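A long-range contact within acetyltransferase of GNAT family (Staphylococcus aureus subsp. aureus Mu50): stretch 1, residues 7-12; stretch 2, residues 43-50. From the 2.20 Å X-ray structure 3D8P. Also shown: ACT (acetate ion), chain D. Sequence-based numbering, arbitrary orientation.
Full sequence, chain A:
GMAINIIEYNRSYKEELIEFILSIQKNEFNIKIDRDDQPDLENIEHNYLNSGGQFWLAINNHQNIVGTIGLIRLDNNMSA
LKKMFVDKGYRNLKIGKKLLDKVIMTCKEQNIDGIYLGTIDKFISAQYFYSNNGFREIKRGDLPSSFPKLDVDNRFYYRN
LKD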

ATOM      1  N   ILE A   7     -11.642  -6.635   2.249  1.00 30.10           N
ATOM      2  CA  ILE A   7     -11.346  -7.924   2.848  1.00 28.74           C
ATOM      3  C   ILE A   7      -9.838  -8.088   3.011  1.00 28.94           C
ATOM      4  O   ILE A   7      -9.042  -7.373   2.396  1.00 29.15           O
ATOM      5  N   GLU A   8      -9.443  -9.020   3.860  1.00 27.59           N
ATOM      6  CA  GLU A   8      -8.056  -9.358   3.975  1.00 28.50           C
ATOM      7  C   GLU A   8      -7.704 -10.193   2.753  1.00 28.79           C
ATOM      8  O   GLU A   8      -8.536 -10.953   2.225  1.00 29.45           O
ATOM      9  N   TYR A   9      -6.475 -10.028   2.282  1.00 29.24           N
ATOM     10  CA  TYR A   9      -5.958 -10.862   1.212  1.00 29.16           C
ATOM     11  C   TYR A   9      -6.056 -12.332   1.642  1.00 28.72           C
ATOM     12  O   TYR A   9      -5.817 -12.653   2.802  1.00 25.34           O
ATOM     13  N   ASN A  10      -6.439 -13.203   0.708  1.00 28.42           N
ATOM     14  CA  ASN A  10      -6.272 -14.640   0.892  1.00 28.11           C
ATOM     15  C   ASN A  10      -5.559 -15.173  -0.368  1.00 29.04           C
ATOM     16  O   ASN A  10      -5.518 -14.453  -1.389  1.00 30.17           O
ATOM     17  N   ARG A  11      -4.957 -16.366  -0.264  1.00 28.47           N
ATOM     18  CA  ARG A  11      -4.115 -16.972  -1.326  1.00 30.89           C
ATOM     19  C   ARG A  11      -4.775 -17.184  -2.674  1.00 29.93           C
ATOM     20  O   ARG A  11      -4.085 -17.287  -3.683  1.00 31.29           O
ATOM     21  N   SER A  12      -6.101 -17.278  -2.699  1.00 29.51           N
ATOM     22  CA  SER A  12      -6.803 -17.454  -3.961  1.00 27.52           C
ATOM     23  C   SER A  12      -6.567 -16.278  -4.879  1.00 26.90           C
ATOM     24  O   SER A  12      -6.622 -16.425  -6.094  1.00 28.64           O
ATOM     25  N   ASN A  43       4.627 -14.211  -1.999  1.00 33.42           N
ATOM     26  CA  ASN A  43       4.342 -14.820  -0.711  1.00 34.60           C
ATOM     27  C   ASN A  43       3.722 -13.718   0.206  1.00 32.10           C
ATOM     28  O   ASN A  43       4.375 -13.299   1.132  1.00 31.41           O
ATOM     29  N   ILE A  44       2.496 -13.253  -0.059  1.00 32.50           N
ATOM     30  CA  ILE A  44       1.870 -12.158   0.705  1.00 32.43           C
ATOM     31  C   ILE A  44       1.594 -12.559   2.142  1.00 32.56           C
ATOM     32  O   ILE A  44       1.850 -11.756   3.042  1.00 32.22           O
ATOM     33  N   GLU A  45       1.055 -13.758   2.374  1.00 33.43           N
ATOM     34  CA  GLU A  45       0.805 -14.229   3.742  1.00 35.35           C
ATOM     35  C   GLU A  45       2.111 -14.161   4.526  1.00 32.25           C
ATOM     36  O   GLU A  45       2.139 -13.624   5.615  1.00 33.96           O
ATOM     37  N   HIS A  46       3.189 -14.686   3.956  1.00 31.22           N
ATOM     38  CA  HIS A  46       4.442 -14.708   4.651  1.00 31.75           C
ATOM     39  C   HIS A  46       5.018 -13.302   4.850  1.00 31.90           C
ATOM     40  O   HIS A  46       5.383 -12.925   5.968  1.00 32.91           O
ATOM     41  N   ASN A  47       5.074 -12.518   3.780  1.00 32.03           N
ATOM     42  CA  ASN A  47       5.709 -11.184   3.868  1.00 33.67           C
ATOM     43  C   ASN A  47       4.898 -10.122   4.600  1.00 32.76           C
ATOM     44  O   ASN A  47       5.492  -9.248   5.204  1.00 34.41           O
ATOM     45  N   TYR A  48       3.572 -10.219   4.575  1.00 31.19           N
ATOM     46  CA  TYR A  48       2.695  -9.191   5.169  1.00 31.02           C
ATOM     47  C   TYR A  48       1.896  -9.677   6.355  1.00 32.59           C
ATOM     48  O   TYR A  48       1.976  -9.079   7.410  1.00 32.25           O
ATOM     49  N   LEU A  49       1.133 -10.757   6.185  1.00 34.03           N
ATOM     50  CA  LEU A  49       0.221 -11.204   7.221  1.00 34.34           C
ATOM     51  C   LEU A  49       0.904 -11.882   8.394  1.00 36.04           C
ATOM     52  O   LEU A  49       0.575 -11.589   9.525  1.00 39.20           O
ATOM     53  N   ASN A  50       1.870 -12.757   8.134  1.00 36.88           N
ATOM     54  CA  ASN A  50       2.510 -13.534   9.189  1.00 36.82           C
ATOM     55  C   ASN A  50       3.595 -12.792   9.931  1.00 37.43           C
ATOM     56  O   ASN A  50       4.077 -13.256  10.968  1.00 34.63           O
TER

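The segment that leaves the strand at Glu-8 lies beside the helix that starts at Ile-44, and Tyr-9 is the hub of the contact. Its CA-to-CB bond points toward the helix, and the t rotamer (chi1 167°) with chi2 at 90° lays the ring against Ile-44. CB of Ile-44 sits over one face of the ring, 3.8 Å from its centroid and 22° off the normal, in a CH-pi contact; the closest atoms are Tyr-9 CE2 and Ile-44 CB at 3.5 Å. Ile-44 also starts toward the partner, but with chi1 and chi2 both m its end leads away, so the ring meets the base of the side chain rather than its tip.

Leu-49 points toward the first stretch in the m,t conformation, which brings CD1 to 3.8 Å from Tyr-9 O and 4.5 Å from Tyr-9 CD2, near the ring plane. Leu-49 CD1 also lies 3.9 Å from OE1 of Glu-8, whose side chain leaves sideways and comes nearer at its end.

Arg-11 and Glu-45 both set out sideways and bend inward at their ends. The m,t,m course of Arg-11 and the m,t course of Glu-45 bring NH1 of Arg-11 within 3.0 Å of OE1 of Glu-45, a salt bridge whose hydrogen bond is weak, the N-H...acceptor angle being only 130°. Along the way, Glu-45 CG passes the edge of the Tyr-9 ring, 4.3 Å from CE2.

An acetate ion, probably from the crystallisation liquor, links the stretches as well: Tyr-9 OH donates a very short 2.4 Å hydrogen bond to its OXT, and Glu-45 N donates to its O at 3.3 Å. Asn-10 points away; its p rotamer instead places OD1 to accept from Ser-12 N at 3.1 Å and, very closely, from Ser-12 OG at 2.4 Å.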

ATOM      1  CB  ILE A   7     -11.875  -9.096   1.991  1.00 29.73           C
ATOM      2  CG1 ILE A   7     -11.260  -9.056   0.571  1.00 28.38           C
ATOM      3  CG2 ILE A   7     -13.423  -9.082   1.997  1.00 25.95           C
ATOM      4  CD1 ILE A   7     -11.446 -10.315  -0.240  1.00 23.07           C
ATOM      5  CB  GLU A   8      -7.786 -10.152   5.248  1.00 28.57           C
ATOM      6  CG  GLU A   8      -6.286 -10.338   5.518  1.00 31.23           C
ATOM      7  CD  GLU A   8      -5.987 -10.868   6.915  1.00 30.01           C
ATOM      8  OE1 GLU A   8      -6.179 -12.084   7.153  1.00 35.64           O
ATOM      9  OE2 GLU A   8      -5.514 -10.072   7.761  1.00 39.67           O
ATOM     10  CB  TYR A   9      -4.495 -10.502   0.948  1.00 28.58           C
ATOM     11  CG  TYR A   9      -3.747 -11.503   0.080  1.00 28.24           C
ATOM     12  CD1 TYR A   9      -3.730 -11.367  -1.305  1.00 28.66           C
ATOM     13  CD2 TYR A   9      -3.057 -12.574   0.643  1.00 28.44           C
ATOM     14  CE1 TYR A   9      -3.074 -12.266  -2.104  1.00 24.97           C
ATOM     15  CE2 TYR A   9      -2.398 -13.488  -0.153  1.00 28.32           C
ATOM     16  CZ  TYR A   9      -2.399 -13.311  -1.528  1.00 30.06           C
ATOM     17  OH  TYR A   9      -1.750 -14.194  -2.342  1.00 33.09           O
ATOM     18  CB  ASN A  10      -7.575 -15.360   1.281  1.00 27.33           C
ATOM     19  CG  ASN A  10      -8.546 -15.494   0.133  1.00 26.96           C
ATOM     20  OD1 ASN A  10      -8.258 -16.164  -0.843  1.00 26.65           O
ATOM     21  ND2 ASN A  10      -9.737 -14.911   0.281  1.00 26.00           N
ATOM     22  CB  ARG A  11      -3.551 -18.329  -0.872  1.00 32.21           C
ATOM     23  CG  ARG A  11      -2.581 -18.195   0.282  1.00 41.28           C
ATOM     24  CD  ARG A  11      -1.688 -19.425   0.421  1.00 41.97           C
ATOM     25  NE  ARG A  11      -2.425 -20.653   0.698  1.00 43.31           N
ATOM     26  CZ  ARG A  11      -2.914 -20.998   1.893  1.00 41.63           C
ATOM     27  NH1 ARG A  11      -2.813 -20.177   2.930  1.00 45.80           N
ATOM     28  NH2 ARG A  11      -3.534 -22.161   2.044  1.00 36.13           N
ATOM     29  CB  SER A  12      -8.311 -17.660  -3.741  1.00 28.85           C
ATOM     30  OG  SER A  12      -8.934 -16.580  -3.068  1.00 25.92           O
ATOM     31  CB  ASN A  43       5.657 -15.388  -0.025  1.00 35.33           C
ATOM     32  CG  ASN A  43       6.590 -16.313  -0.958  1.00 41.31           C
ATOM     33  OD1 ASN A  43       7.356 -15.825  -1.807  1.00 38.79           O
ATOM     34  ND2 ASN A  43       6.612 -17.627  -0.664  1.00 39.01           N
ATOM     35  CB  ILE A  44       0.519 -11.576   0.066  1.00 33.87           C
ATOM     36  CG1 ILE A  44       0.730 -10.853  -1.274  1.00 36.09           C
ATOM     37  CG2 ILE A  44      -0.166 -10.573   0.991  1.00 31.38           C
ATOM     38  CD1 ILE A  44       1.420  -9.536  -1.214  1.00 36.07           C
ATOM     39  CB  GLU A  45       0.206 -15.660   3.819  1.00 33.23           C
ATOM     40  CG  GLU A  45      -1.232 -15.785   3.262  1.00 42.43           C
ATOM     41  CD  GLU A  45      -2.011 -17.035   3.726  1.00 44.96           C
ATOM     42  OE1 GLU A  45      -1.420 -17.959   4.368  1.00 50.16           O
ATOM     43  OE2 GLU A  45      -3.250 -17.078   3.446  1.00 56.18           O
ATOM     44  CB  HIS A  46       5.438 -15.591   3.928  1.00 31.03           C
ATOM     45  CG  HIS A  46       6.783 -15.589   4.556  1.00 29.50           C
ATOM     46  ND1 HIS A  46       7.825 -14.841   4.059  1.00 33.02           N
ATOM     47  CD2 HIS A  46       7.248 -16.197   5.672  1.00 33.50           C
ATOM     48  CE1 HIS A  46       8.882 -14.997   4.837  1.00 28.55           C
ATOM     49  NE2 HIS A  46       8.563 -15.828   5.812  1.00 31.60           N
ATOM     50  CB  ASN A  47       6.116 -10.654   2.490  1.00 33.62           C
ATOM     51  CG  ASN A  47       7.097 -11.564   1.798  1.00 33.59           C
ATOM     52  OD1 ASN A  47       6.900 -11.924   0.650  1.00 43.25           O
ATOM     53  ND2 ASN A  47       8.111 -12.001   2.516  1.00 32.26           N
ATOM     54  CB  TYR A  48       1.723  -8.628   4.121  1.00 30.58           C
ATOM     55  CG  TYR A  48       2.409  -7.837   3.043  1.00 28.47           C
ATOM     56  CD1 TYR A  48       2.623  -6.466   3.192  1.00 34.29           C
ATOM     57  CD2 TYR A  48       2.868  -8.454   1.875  1.00 31.24           C
ATOM     58  CE1 TYR A  48       3.269  -5.716   2.188  1.00 31.25           C
ATOM     59  CE2 TYR A  48       3.505  -7.736   0.888  1.00 28.42           C
ATOM     60  CZ  TYR A  48       3.700  -6.345   1.056  1.00 30.32           C
ATOM     61  OH  TYR A  48       4.324  -5.601   0.082  1.00 34.04           O
ATOM     62  CB  LEU A  49      -0.873 -12.106   6.644  1.00 33.42           C
ATOM     63  CG  LEU A  49      -1.662 -11.554   5.445  1.00 31.65           C
ATOM     64  CD1 LEU A  49      -2.874 -12.453   5.121  1.00 29.01           C
ATOM     65  CD2 LEU A  49      -2.076 -10.100   5.650  1.00 28.10           C
ATOM     66  CB  ASN A  50       3.120 -14.819   8.613  1.00 37.02           C
ATOM     67  CG  ASN A  50       2.082 -15.787   8.119  1.00 41.30           C
ATOM     68  OD1 ASN A  50       0.880 -15.598   8.353  1.00 40.86           O
ATOM     69  ND2 ASN A  50       2.535 -16.853   7.433  1.00 40.19           N
TER
HETATM   70  C   ACT D 164       0.669 -16.530  -1.040  1.00 57.76           C
HETATM   71  O   ACT D 164       0.794 -16.126   0.148  1.00 54.87           O
HETATM   72  OXT ACT D 164      -0.282 -16.007  -1.669  1.00 58.57           O
HETATM   73  CH3 ACT D 164       1.572 -17.561  -1.687  1.00 55.11           C